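Local coordinates for gene 2 protein (Enterobacteria phage Sf6, PDB 5C12), which cuts DNA with a metal-dependent nuclease domain, the part of the large terminase subunit present here, during packaging of the viral genome, at residues V47-D52 and D96-Y101; W41-A46 and S65-V70; Q171-L176 and L250-M255. The protein carries 1 engineered substitution. All blocks are in the same frame, centred on the assembly; numbering follows the deposited sequence.

Interaction 1 (V47-D52 and D96-Y101). With MG (magnesium ion), chain C.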
ATOM      1  N   VAL A  47       8.721 -11.012  -0.591  1.00 12.16           N
ATOM      2  CA  VAL A  47       8.450  -9.955  -1.538  1.00 12.33           C
ATOM      3  C   VAL A  47       6.945  -9.895  -1.745  1.00 12.20           C
ATOM      4  O   VAL A  47       6.321 -10.901  -2.080  1.00 12.30           O
ATOM      5  CB  VAL A  47       9.191 -10.147  -2.862  1.00 14.27           C
ATOM      6  CG1 VAL A  47       8.773  -9.076  -3.862  1.00 13.68           C
ATOM      7  CG2 VAL A  47      10.699 -10.096  -2.627  1.00 17.02           C
ATOM      8  N   VAL A  48       6.371  -8.723  -1.495  1.00 10.32           N
ATOM      9  CA  VAL A  48       4.949  -8.464  -1.601  1.00 10.76           C
ATOM     10  C   VAL A  48       4.691  -7.368  -2.614  1.00 12.27           C
ATOM     11  O   VAL A  48       5.261  -6.281  -2.524  1.00 13.12           O
ATOM     12  CB  VAL A  48       4.320  -8.050  -0.247  1.00 13.15           C
ATOM     13  CG1 VAL A  48       2.789  -7.977  -0.366  1.00 13.94           C
ATOM     14  CG2 VAL A  48       4.712  -9.009   0.871  1.00 14.93           C
ATOM     15  N   SER A  49       3.800  -7.638  -3.553  1.00  9.29           N
ATOM     16  CA  SER A  49       3.471  -6.718  -4.634  1.00  8.66           C
ATOM     17  C   SER A  49       1.977  -6.517  -4.653  1.00 10.51           C
ATOM     18  O   SER A  49       1.217  -7.429  -4.297  1.00 10.50           O
ATOM     19  CB  SER A  49       3.885  -7.291  -5.992  1.00 11.73           C
ATOM     20  OG  SER A  49       5.286  -7.437  -6.120  1.00 14.91           O
ATOM     21  N   ALA A  50       1.527  -5.348  -5.065  1.00  9.87           N
ATOM     22  CA  ALA A  50       0.105  -5.084  -5.152  1.00 10.01           C
ATOM     23  C   ALA A  50      -0.219  -4.145  -6.292  1.00 11.49           C
ATOM     24  O   ALA A  50       0.608  -3.336  -6.727  1.00 11.30           O
ATOM     25  CB  ALA A  50      -0.454  -4.540  -3.814  1.00 10.17           C
ATOM     26  N   HIS A  51      -1.441  -4.275  -6.796  1.00 10.50           N
ATOM     27  CA  HIS A  51      -1.912  -3.573  -7.971  1.00  9.01           C
ATOM     28  C   HIS A  51      -3.239  -2.896  -7.724  1.00 11.01           C
ATOM     29  O   HIS A  51      -4.198  -3.507  -7.230  1.00 10.64           O
ATOM     30  CB  HIS A  51      -2.075  -4.590  -9.114  1.00 10.79           C
ATOM     31  CG  HIS A  51      -2.756  -4.067 -10.350  1.00 10.39           C
ATOM     32  ND1 HIS A  51      -2.371  -2.913 -10.992  1.00 12.81           N
ATOM     33  CD2 HIS A  51      -3.748  -4.604 -11.106  1.00 12.15           C
ATOM     34  CE1 HIS A  51      -3.129  -2.732 -12.066  1.00 13.86           C
ATOM     35  NE2 HIS A  51      -3.968  -3.752 -12.157  1.00 13.60           N
ATOM     36  N   ASP A  52      -3.308  -1.632  -8.116  1.00 11.01           N
ATOM     37  CA  ASP A  52      -4.533  -0.864  -8.105  1.00 12.86           C
ATOM     38  C   ASP A  52      -4.959  -0.665  -9.545  1.00 15.56           C
ATOM     39  O   ASP A  52      -4.298   0.029 -10.314  1.00 15.56           O
ATOM     40  CB  ASP A  52      -4.324   0.492  -7.440  1.00 13.52           C
ATOM     41  CG  ASP A  52      -5.581   1.315  -7.440  1.00 18.71           C
ATOM     42  OD1 ASP A  52      -6.403   1.129  -8.365  1.00 22.04           O
ATOM     43  OD2 ASP A  52      -5.770   2.123  -6.517  1.00 15.67           O
ATOM     44  N   ASP A  96       9.731  -8.925 -10.212  1.00 14.48           N
ATOM     45  CA  ASP A  96      10.167  -8.552  -8.879  1.00 13.64           C
ATOM     46  C   ASP A  96      10.362  -9.744  -7.946  1.00 13.44           C
ATOM     47  O   ASP A  96      10.775  -9.565  -6.800  1.00 17.81           O
ATOM     48  CB  ASP A  96       9.167  -7.582  -8.243  1.00 14.21           C
ATOM     49  CG  ASP A  96       9.272  -6.175  -8.816  1.00 18.44           C
ATOM     50  OD1 ASP A  96      10.350  -5.842  -9.349  1.00 17.99           O
ATOM     51  OD2 ASP A  96       8.271  -5.426  -8.765  1.00 15.28           O
ATOM     52  N   GLY A  97      10.065 -10.945  -8.417  1.00 15.55           N
ATOM     53  CA  GLY A  97      10.223 -12.144  -7.607  1.00 16.50           C
ATOM     54  C   GLY A  97       9.240 -12.183  -6.450  1.00 15.21           C
ATOM     55  O   GLY A  97       9.566 -12.645  -5.357  1.00 17.89           O
ATOM     56  N   ALA A  98       8.031 -11.680  -6.681  1.00 14.19           N
ATOM     57  CA  ALA A  98       7.016 -11.659  -5.647  1.00 12.27           C
ATOM     58  C   ALA A  98       6.698 -13.041  -5.116  1.00 15.22           C
ATOM     59  O   ALA A  98       6.608 -14.005  -5.872  1.00 16.44           O
ATOM     60  CB  ALA A  98       5.740 -10.985  -6.141  1.00 14.19           C
ATOM     61  N   ASP A  99       6.496 -13.106  -3.805  1.00 13.07           N
ATOM     62  CA  ASP A  99       5.933 -14.279  -3.150  1.00 11.78           C
ATOM     63  C   ASP A  99       4.426 -14.141  -3.045  1.00 15.62           C
ATOM     64  O   ASP A  99       3.706 -15.129  -3.071  1.00 17.11           O
ATOM     65  CB  ASP A  99       6.544 -14.431  -1.751  1.00 14.82           C
ATOM     66  CG  ASP A  99       8.032 -14.660  -1.803  1.00 18.80           C
ATOM     67  OD1 ASP A  99       8.461 -15.682  -2.363  1.00 19.40           O
ATOM     68  OD2 ASP A  99       8.802 -13.813  -1.306  1.00 17.06           O
ATOM     69  N   HIS A 100       3.946 -12.911  -2.936  1.00 13.50           N
ATOM     70  CA  HIS A 100       2.538 -12.607  -2.740  1.00 12.55           C
ATOM     71  C   HIS A 100       2.158 -11.415  -3.582  1.00 12.83           C
ATOM     72  O   HIS A 100       2.859 -10.412  -3.596  1.00 13.54           O
ATOM     73  CB  HIS A 100       2.271 -12.291  -1.271  1.00 13.21           C
ATOM     74  CG  HIS A 100       2.753 -13.341  -0.332  1.00 13.99           C
ATOM     75  ND1 HIS A 100       2.117 -14.552  -0.178  1.00 24.27           N
ATOM     76  CD2 HIS A 100       3.813 -13.365   0.512  1.00 20.85           C
ATOM     77  CE1 HIS A 100       2.763 -15.274   0.720  1.00 23.65           C
ATOM     78  NE2 HIS A 100       3.793 -14.575   1.159  1.00 27.54           N
ATOM     79  N   TYR A 101       1.019 -11.501  -4.242  1.00 11.80           N
ATOM     80  CA  TYR A 101       0.469 -10.427  -5.050  1.00 10.41           C
ATOM     81  C   TYR A 101      -0.946 -10.165  -4.586  1.00 10.21           C
ATOM     82  O   TYR A 101      -1.720 -11.115  -4.407  1.00 13.50           O
ATOM     83  CB  TYR A 101       0.429 -10.855  -6.493  1.00 14.07           C
ATOM     84  CG  TYR A 101      -0.281  -9.956  -7.452  1.00 10.58           C
ATOM     85  CD1 TYR A 101      -1.593 -10.180  -7.799  1.00 11.81           C
ATOM     86  CD2 TYR A 101       0.395  -8.916  -8.097  1.00 12.93           C
ATOM     87  CE1 TYR A 101      -2.238  -9.388  -8.704  1.00 10.55           C
ATOM     88  CE2 TYR A 101      -0.242  -8.119  -9.012  1.00 11.59           C
ATOM     89  CZ  TYR A 101      -1.569  -8.358  -9.314  1.00 10.51           C
ATOM     90  OH  TYR A 101      -2.244  -7.613 -10.251  1.00 13.05           O
TER
HETATM   91 MG    MG C 801      -7.465   2.939  -5.764  0.88 19.61          MG
HETATM   92  O   HOH W   1      -8.546   2.298  -7.188  1.00 19.60           O
HETATM   93  O   HOH W   2      -7.923   1.237  -4.502  1.00 21.59           O
HETATM   94  O   HOH W   3      -6.967   4.658  -6.821  1.00 30.52           O
HETATM   95  O   HOH W   4      -9.224   3.818  -5.127  1.00 26.80           O
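Tyr101 and His51 lie side by side and point the same way along two parallel strands, and the phenol oxygen Tyr101 OH rests 3.2 Å from His51 CB, oblique to the imidazole. Both side chains have CG anti to the backbone N (chi1 172° for Tyr101), which carries the Tyr101 ring along the strand from its own level beside Ser49 up to His51. Helix 82-95 packs on both residues, while His51 ND1 turns to Gly62 O. Ser49 shares this face of the sheet: its CB faces the tyrosine, and its OG sits 3.6 Å from Ala98 CB and hydrogen-bonds outside the pair to Tyr63. Val48 and His100 occupy the opposite face. Val47 aims its side chain at the loop that leaves helix 82-95 through a Schellman motif at Gly97, CG1 3.6 Å from Ala98 CA. The backbone of Val47 is gripped at both polar atoms: Val47 N donates to Asp99 OD2, on the anti lone pair, at 2.9 Å and 172°, and Val47 O accepts from Asp99 N at 2.8 Å and from His100 N. Ser49 N to His100 O, 2.9 Å, continues the ladder. Backbone bonds, the Asp99 carboxylate and apolar packing hold the Val47 end, while at the far end of strand 47-52 Asp52 splits its oxygens: OD2 binds magnesium at 2.0 Å, and OD1 accepts from a metal-bound water and from Ser54 N.

Interaction 2 (W41-A46 and S65-V70)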
ATOM      1  N   TRP A  41      20.497  -1.214   7.877  1.00 22.57           N
ATOM      2  CA  TRP A  41      19.905  -2.548   7.767  1.00 23.52           C
ATOM      3  C   TRP A  41      19.508  -2.875   6.339  1.00 20.94           C
ATOM      4  O   TRP A  41      19.500  -2.008   5.470  1.00 22.31           O
ATOM      5  CB  TRP A  41      18.734  -2.734   8.729  1.00 20.11           C
ATOM      6  CG  TRP A  41      17.717  -1.669   8.717  1.00 22.99           C
ATOM      7  CD1 TRP A  41      17.711  -0.518   9.464  1.00 24.51           C
ATOM      8  CD2 TRP A  41      16.534  -1.642   7.935  1.00 17.16           C
ATOM      9  NE1 TRP A  41      16.588   0.219   9.181  1.00 23.44           N
ATOM     10  CE2 TRP A  41      15.844  -0.459   8.254  1.00 17.67           C
ATOM     11  CE3 TRP A  41      15.969  -2.518   7.005  1.00 16.16           C
ATOM     12  CZ2 TRP A  41      14.629  -0.125   7.662  1.00 20.70           C
ATOM     13  CZ3 TRP A  41      14.771  -2.175   6.431  1.00 17.19           C
ATOM     14  CH2 TRP A  41      14.118  -0.993   6.756  1.00 20.74           C
ATOM     15  N   LYS A  42      19.222  -4.155   6.108  1.00 22.13           N
ATOM     16  CA  LYS A  42      18.983  -4.704   4.775  1.00 21.90           C
ATOM     17  C   LYS A  42      17.586  -5.308   4.727  1.00 19.75           C
ATOM     18  O   LYS A  42      17.061  -5.735   5.751  1.00 20.11           O
ATOM     19  CB  LYS A  42      19.980  -5.832   4.472  1.00 27.08           C
ATOM     20  CG  LYS A  42      21.414  -5.398   4.240  1.00 53.26           C
ATOM     21  CD  LYS A  42      21.540  -4.540   2.986  1.00 75.63           C
ATOM     22  CE  LYS A  42      22.851  -4.805   2.237  1.00 70.02           C
ATOM     23  NZ  LYS A  42      24.060  -4.575   3.076  1.00 72.52           N
ATOM     24  N   ALA A  43      16.996  -5.341   3.537  1.00 17.26           N
ATOM     25  CA  ALA A  43      15.691  -5.964   3.337  1.00 16.52           C
ATOM     26  C   ALA A  43      15.741  -7.451   3.671  1.00 18.74           C
ATOM     27  O   ALA A  43      16.593  -8.183   3.166  1.00 20.67           O
ATOM     28  CB  ALA A  43      15.241  -5.767   1.904  1.00 16.26           C
ATOM     29  N   LYS A  44      14.789  -7.890   4.494  1.00 16.52           N
ATOM     30  CA  LYS A  44      14.617  -9.303   4.837  1.00 16.52           C
ATOM     31  C   LYS A  44      13.126  -9.598   4.922  1.00 16.93           C
ATOM     32  O   LYS A  44      12.380  -8.876   5.589  1.00 18.43           O
ATOM     33  CB  LYS A  44      15.223  -9.621   6.189  1.00 18.80           C
ATOM     34  CG  LYS A  44      16.723  -9.498   6.268  1.00 19.67           C
ATOM     35  CD  LYS A  44      17.437 -10.540   5.457  1.00 19.93           C
ATOM     36  CE  LYS A  44      18.911 -10.578   5.835  1.00 21.24           C
ATOM     37  NZ  LYS A  44      19.712 -11.444   4.950  1.00 23.02           N
ATOM     38  N   GLY A  45      12.707 -10.670   4.271  1.00 16.78           N
ATOM     39  CA  GLY A  45      11.330 -11.114   4.356  1.00 15.27           C
ATOM     40  C   GLY A  45      10.806 -11.477   2.988  1.00 15.21           C
ATOM     41  O   GLY A  45      11.575 -11.675   2.041  1.00 14.98           O
ATOM     42  N   ALA A  46       9.491 -11.646   2.901  1.00 14.80           N
ATOM     43  CA  ALA A  46       8.873 -11.962   1.630  1.00 14.73           C
ATOM     44  C   ALA A  46       8.877 -10.750   0.700  1.00 12.74           C
ATOM     45  O   ALA A  46       9.017  -9.588   1.148  1.00 12.42           O
ATOM     46  CB  ALA A  46       7.451 -12.442   1.856  1.00 15.33           C
ATOM     47  N   SER A  65       5.858  -2.670  -4.901  1.00 10.64           N
ATOM     48  CA  SER A  65       6.439  -3.896  -4.399  1.00 12.08           C
ATOM     49  C   SER A  65       7.451  -3.593  -3.319  1.00 10.25           C
ATOM     50  O   SER A  65       8.168  -2.590  -3.396  1.00 12.34           O
ATOM     51  CB  SER A  65       7.114  -4.671  -5.525  1.00 13.70           C
ATOM     52  OG  SER A  65       7.568  -5.927  -5.071  1.00 16.85           O
ATOM     53  N   ARG A  66       7.517  -4.472  -2.326  1.00 10.08           N
ATOM     54  CA  ARG A  66       8.534  -4.371  -1.292  1.00 10.33           C
ATOM     55  C   ARG A  66       9.149  -5.721  -1.018  1.00 12.78           C
ATOM     56  O   ARG A  66       8.509  -6.770  -1.207  1.00 11.77           O
ATOM     57  CB  ARG A  66       7.911  -3.822  -0.012  1.00 10.71           C
ATOM     58  CG  ARG A  66       6.892  -4.722   0.664  1.00  9.93           C
ATOM     59  CD  ARG A  66       6.213  -4.041   1.834  1.00 10.67           C
ATOM     60  NE  ARG A  66       5.138  -4.842   2.427  1.00 11.70           N
ATOM     61  CZ  ARG A  66       5.249  -5.618   3.495  1.00 12.43           C
ATOM     62  NH1 ARG A  66       6.402  -5.752   4.146  1.00 13.55           N
ATOM     63  NH2 ARG A  66       4.179  -6.249   3.950  1.00 12.68           N
ATOM     64  N   HIS A  67      10.376  -5.699  -0.536  1.00 11.86           N
ATOM     65  CA  HIS A  67      11.058  -6.863  -0.022  1.00 12.01           C
ATOM     66  C   HIS A  67      11.156  -6.599   1.465  1.00 12.13           C
ATOM     67  O   HIS A  67      11.894  -5.714   1.890  1.00 11.14           O
ATOM     68  CB  HIS A  67      12.438  -7.006  -0.668  1.00 13.17           C
ATOM     69  CG  HIS A  67      13.252  -8.130  -0.116  1.00 13.43           C
ATOM     70  ND1 HIS A  67      14.586  -8.309  -0.429  1.00 18.70           N
ATOM     71  CD2 HIS A  67      12.931  -9.130   0.738  1.00 15.00           C
ATOM     72  CE1 HIS A  67      15.050  -9.368   0.207  1.00 22.19           C
ATOM     73  NE2 HIS A  67      14.064  -9.890   0.915  1.00 20.46           N
ATOM     74  N   GLY A  68      10.398  -7.333   2.277  1.00 12.69           N
ATOM     75  CA  GLY A  68      10.317  -6.992   3.680  1.00 15.17           C
ATOM     76  C   GLY A  68       9.937  -5.538   3.857  1.00 10.55           C
ATOM     77  O   GLY A  68       8.977  -5.039   3.288  1.00 11.92           O
ATOM     78  N   SER A  69      10.732  -4.824   4.653  1.00  9.28           N
ATOM     79  CA  SER A  69      10.431  -3.449   4.975  1.00 11.43           C
ATOM     80  C   SER A  69      11.053  -2.439   4.003  1.00 12.25           C
ATOM     81  O   SER A  69      11.076  -1.250   4.306  1.00 13.75           O
ATOM     82  CB  SER A  69      10.904  -3.148   6.410  1.00 13.66           C
ATOM     83  OG  SER A  69      10.192  -3.988   7.333  1.00 15.96           O
ATOM     84  N   VAL A  70      11.570  -2.896   2.869  1.00 10.59           N
ATOM     85  CA  VAL A  70      12.179  -1.973   1.895  1.00 10.09           C
ATOM     86  C   VAL A  70      11.360  -1.966   0.613  1.00 12.09           C
ATOM     87  O   VAL A  70      11.261  -2.987  -0.063  1.00 11.93           O
ATOM     88  CB  VAL A  70      13.636  -2.340   1.576  1.00 12.36           C
ATOM     89  CG1 VAL A  70      14.224  -1.322   0.588  1.00 13.67           C
ATOM     90  CG2 VAL A  70      14.474  -2.359   2.856  1.00 11.85           C
TER
HETATM   91  O   HOH W   5      12.977  -6.119   6.065  1.00 16.07           O
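His67 extends its ring with CG anti to the backbone N (chi1 176°), which sets the imidazole against loop 41-46, one face toward Ala43; Trp41 has CG between its backbone N and carbonyl carbon (chi1 49°), and its ring reaches Ser69 and Val70. Ala43 lies between them. Its CB stands over one face of the His67 ring, 3.8 Å from the centroid, a CH-pi contact displaced toward ND1. The same methyl touches Val70 CG2 at 3.6 Å. That valine methyl is shared, since Trp41 CZ3 also comes within 3.6 Å of Val70 CG2; the indole and the valine run past each other in opposite directions, with Ser69 CB near the CH2 corner of the ring. Gly45 passes at the edge of the imidazole, its O near CD2.

A type II' beta turn from His67 to Val70 closes the hairpin of strands 61-67 and 70-77, and His67 and Val70 bond each other both ways through N and O. Gly68 N donates to Ala46 O at 2.9 Å and 176°, almost perfectly straight. Gly68, with positive phi and no side chain, lets its CA come within 3.4 Å of Lys44 O, a CA-H...O contact. Arg66 NH1 reaches Gly68 O at 2.8 Å from above the carbonyl plane, while its NE holds Cys257 O. A water accepts from both Lys44 N and Ser69 N, bridging the two backbones. At this partly exposed join, away from the metal site, the hairpin tip meets the loop leading into strand 47-52 mostly through methyl and ring contacts, and the few polar links are made by the backbone: one direct bond and one water bridge.

Interaction 3 (Q171-L176 and L250-M255). With MG (magnesium ion), chain C.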
ATOM      1  N   GLN A 171      -7.355   0.105   8.111  1.00 13.09           N
ATOM      2  CA  GLN A 171      -6.377  -0.712   8.816  1.00 11.26           C
ATOM      3  C   GLN A 171      -5.012  -0.684   8.137  1.00 10.89           C
ATOM      4  O   GLN A 171      -3.985  -0.465   8.782  1.00 11.77           O
ATOM      5  CB  GLN A 171      -6.878  -2.145   8.899  1.00 12.95           C
ATOM      6  CG  GLN A 171      -5.922  -3.134   9.527  1.00 11.72           C
ATOM      7  CD  GLN A 171      -6.529  -4.502   9.577  1.00 15.01           C
ATOM      8  OE1 GLN A 171      -7.297  -4.884   8.692  1.00 15.29           O
ATOM      9  NE2 GLN A 171      -6.206  -5.245  10.616  1.00 14.43           N
ATOM     10  N   PHE A 172      -4.989  -0.895   6.833  1.00 10.75           N
ATOM     11  CA  PHE A 172      -3.698  -0.997   6.162  1.00 10.55           C
ATOM     12  C   PHE A 172      -3.082   0.338   5.828  1.00 10.65           C
ATOM     13  O   PHE A 172      -1.850   0.428   5.816  1.00 12.00           O
ATOM     14  CB  PHE A 172      -3.752  -2.008   5.019  1.00 11.88           C
ATOM     15  CG  PHE A 172      -3.929  -3.391   5.540  1.00 14.19           C
ATOM     16  CD1 PHE A 172      -2.888  -4.001   6.217  1.00 15.01           C
ATOM     17  CD2 PHE A 172      -5.156  -4.024   5.498  1.00 12.75           C
ATOM     18  CE1 PHE A 172      -3.034  -5.243   6.765  1.00 17.65           C
ATOM     19  CE2 PHE A 172      -5.315  -5.283   6.054  1.00 14.65           C
ATOM     20  CZ  PHE A 172      -4.255  -5.885   6.695  1.00 15.92           C
ATOM     21  N   TYR A 173      -3.872   1.393   5.615  1.00 10.76           N
ATOM     22  CA  TYR A 173      -3.271   2.723   5.495  1.00 10.76           C
ATOM     23  C   TYR A 173      -2.636   3.134   6.828  1.00 12.71           C
ATOM     24  O   TYR A 173      -1.574   3.759   6.843  1.00 11.09           O
ATOM     25  CB  TYR A 173      -4.265   3.787   5.020  1.00 10.61           C
ATOM     26  CG  TYR A 173      -4.139   4.128   3.554  1.00 12.81           C
ATOM     27  CD1 TYR A 173      -2.949   4.643   3.061  1.00 11.39           C
ATOM     28  CD2 TYR A 173      -5.187   3.926   2.646  1.00 10.03           C
ATOM     29  CE1 TYR A 173      -2.806   4.950   1.769  1.00 12.42           C
ATOM     30  CE2 TYR A 173      -5.044   4.233   1.314  1.00 13.65           C
ATOM     31  CZ  TYR A 173      -3.832   4.749   0.876  1.00 11.76           C
ATOM     32  OH  TYR A 173      -3.644   5.048  -0.438  1.00 14.54           O
ATOM     33  N   TYR A 174      -3.247   2.774   7.954  1.00 11.90           N
ATOM     34  CA  TYR A 174      -2.637   3.084   9.248  1.00 11.94           C
ATOM     35  C   TYR A 174      -1.439   2.171   9.549  1.00 11.04           C
ATOM     36  O   TYR A 174      -0.534   2.580  10.267  1.00 13.03           O
ATOM     37  CB  TYR A 174      -3.672   3.050  10.379  1.00 13.87           C
ATOM     38  CG  TYR A 174      -4.368   4.376  10.537  1.00 13.19           C
ATOM     39  CD1 TYR A 174      -3.763   5.407  11.252  1.00 14.58           C
ATOM     40  CD2 TYR A 174      -5.597   4.633   9.927  1.00 15.39           C
ATOM     41  CE1 TYR A 174      -4.384   6.637  11.376  1.00 13.67           C
ATOM     42  CE2 TYR A 174      -6.215   5.863  10.057  1.00 16.74           C
ATOM     43  CZ  TYR A 174      -5.604   6.863  10.778  1.00 18.94           C
ATOM     44  OH  TYR A 174      -6.224   8.090  10.906  1.00 20.95           O
ATOM     45  N   ALA A 175      -1.426   0.951   9.011  1.00 11.21           N
ATOM     46  CA  ALA A 175      -0.247   0.106   9.121  1.00 12.49           C
ATOM     47  C   ALA A 175       0.913   0.828   8.445  1.00 11.62           C
ATOM     48  O   ALA A 175       2.033   0.869   8.971  1.00 13.11           O
ATOM     49  CB  ALA A 175      -0.487  -1.266   8.460  1.00 13.02           C
ATOM     50  N   LEU A 176       0.627   1.394   7.295  1.00 10.67           N
ATOM     51  CA  LEU A 176       1.630   2.152   6.545  1.00 10.76           C
ATOM     52  C   LEU A 176       2.056   3.383   7.354  1.00 12.93           C
ATOM     53  O   LEU A 176       3.253   3.650   7.532  1.00 13.33           O
ATOM     54  CB  LEU A 176       1.059   2.544   5.196  1.00 10.33           C
ATOM     55  CG  LEU A 176       1.870   3.478   4.290  1.00 11.84           C
ATOM     56  CD1 LEU A 176       3.233   2.853   4.055  1.00 12.43           C
ATOM     57  CD2 LEU A 176       1.131   3.702   2.986  1.00 14.43           C
ATOM     58  N   LEU A 250      -1.123   4.985  -6.755  1.00 12.88           N
ATOM     59  CA  LEU A 250       0.184   4.557  -6.270  1.00 13.17           C
ATOM     60  C   LEU A 250       0.136   4.348  -4.752  1.00 11.38           C
ATOM     61  O   LEU A 250       0.650   3.348  -4.232  1.00 10.86           O
ATOM     62  CB  LEU A 250       1.272   5.579  -6.614  1.00 12.98           C
ATOM     63  CG  LEU A 250       1.445   5.959  -8.068  1.00 14.50           C
ATOM     64  CD1 LEU A 250       2.458   7.082  -8.147  1.00 14.80           C
ATOM     65  CD2 LEU A 250       1.880   4.745  -8.864  1.00 12.83           C
ATOM     66  N   ALA A 251      -0.473   5.307  -4.042  1.00 12.16           N
ATOM     67  CA  ALA A 251      -0.662   5.188  -2.593  1.00 12.57           C
ATOM     68  C   ALA A 251      -1.449   3.943  -2.232  1.00 10.72           C
ATOM     69  O   ALA A 251      -1.091   3.228  -1.312  1.00 11.18           O
ATOM     70  CB  ALA A 251      -1.369   6.433  -2.027  1.00 13.40           C
ATOM     71  N   ASP A 252      -2.517   3.680  -2.988  1.00 12.34           N
ATOM     72  CA  ASP A 252      -3.361   2.518  -2.685  1.00 11.34           C
ATOM     73  C   ASP A 252      -2.602   1.211  -2.909  1.00 10.01           C
ATOM     74  O   ASP A 252      -2.764   0.244  -2.168  1.00 10.72           O
ATOM     75  CB  ASP A 252      -4.616   2.527  -3.568  1.00 12.00           C
ATOM     76  CG  ASP A 252      -5.666   3.536  -3.121  1.00 19.10           C
ATOM     77  OD1 ASP A 252      -5.524   4.206  -2.070  1.00 17.89           O
ATOM     78  OD2 ASP A 252      -6.659   3.664  -3.860  1.00 19.44           O
ATOM     79  N   ALA A 253      -1.809   1.163  -3.967  1.00 10.84           N
ATOM     80  CA  ALA A 253      -0.996  -0.005  -4.283  1.00 10.69           C
ATOM     81  C   ALA A 253      -0.013  -0.282  -3.141  1.00  9.54           C
ATOM     82  O   ALA A 253       0.134  -1.409  -2.659  1.00 10.21           O
ATOM     83  CB  ALA A 253      -0.274   0.204  -5.603  1.00 11.02           C
ATOM     84  N   LEU A 254       0.622   0.778  -2.633  1.00 10.78           N
ATOM     85  CA  LEU A 254       1.559   0.619  -1.536  1.00  9.65           C
ATOM     86  C   LEU A 254       0.828   0.144  -0.270  1.00  9.33           C
ATOM     87  O   LEU A 254       1.307  -0.731   0.445  1.00 11.81           O
ATOM     88  CB  LEU A 254       2.345   1.918  -1.311  1.00 10.78           C
ATOM     89  CG  LEU A 254       3.304   1.847  -0.123  1.00 11.04           C
ATOM     90  CD1 LEU A 254       4.391   0.829  -0.340  1.00 10.56           C
ATOM     91  CD2 LEU A 254       3.882   3.226   0.137  1.00 12.41           C
ATOM     92  N   MET A 255      -0.318   0.747   0.002  1.00  9.53           N
ATOM     93  CA  MET A 255      -1.123   0.390   1.153  1.00 10.28           C
ATOM     94  C   MET A 255      -1.473  -1.098   1.132  1.00  8.37           C
ATOM     95  O   MET A 255      -1.379  -1.806   2.164  1.00  9.67           O
ATOM     96  CB  MET A 255      -2.388   1.259   1.178  1.00 10.80           C
ATOM     97  CG  MET A 255      -3.396   0.837   2.261  1.00  9.91           C
ATOM     98  SD  MET A 255      -4.549  -0.456   1.789  1.00 12.05           S
ATOM     99  CE  MET A 255      -5.537   0.473   0.657  1.00 11.01           C
TER
HETATM  100 MG    MG C 801      -7.465   2.939  -5.764  0.88 19.61          MG
HETATM  101  O   HOH W   2      -7.923   1.237  -4.502  1.00 21.59           O
HETATM  102  O   HOH W   1      -8.546   2.298  -7.188  1.00 19.60           O
HETATM  103  O   HOH W   3      -6.967   4.658  -6.821  1.00 30.52           O
HETATM  104  O   HOH W   4      -9.224   3.818  -5.127  1.00 26.80           O
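The nuclease metal site of this terminase domain, whose central sheet and clustered acidic residues are consistent with an RNase H-like fold, is joined to helix 168-189 where Tyr173 OH bonds Asp252. Helix 168-189 and helix 249-256 cross here nearly at right angles, 88° between the short segments, with axes 9.7 Å apart. Asp252 uses its two oxygens for different tasks: OD2 binds magnesium at 2.2 Å, as does OD2 of Asp52, and OD1 accepts from Tyr173 OH at 2.6 Å through its anti lone pair. The phenol ring and the carboxylate are turned 66° from each other, and OD1 lies near the plane of the ring at its edge. Tyr173 is a second-shell residue that, together with the metal on OD2, would restrain the rotation of the carboxylate. Asp55 lies close to Asp252 and binds metal in another structure of this protein.

Met255 comes over one face of the same ring. Its CG is anti to the backbone N, which carries it over the Tyr173 ring, and the chain then bends, so that CE follows the ring toward CE2 and SD meets Phe172 CB at 3.7 Å. Leu176 and Leu254 cross at about a right angle further along, CD1 of the former 4.0 Å from CD2 of the latter. Closest over the tyrosine face is Met255 CG, 3.6 Å from the ring centroid and 15° off its normal.

In the fold
Interactions 1 and 3 are buried and meet at the magnesium: strand 47-52 brings Asp52, helix 249-256 brings Asp252, and the same four waters complete the metal's shell. They also touch directly, Ala50 CB lying 3.4 Å from Ala253 O. Interaction 2 is partly exposed and remote from the metal, yet it shares the sheet with interaction 1, since strands 47-52 and 61-67 are neighbours and Val48 O probably bonds Arg66 N. Chemistry follows place: the strand pair is held largely by backbone bonds, the loop and hairpin by a single direct one plus a water, and the crossed helices by side-chain packing and one phenol-to-carboxylate bond.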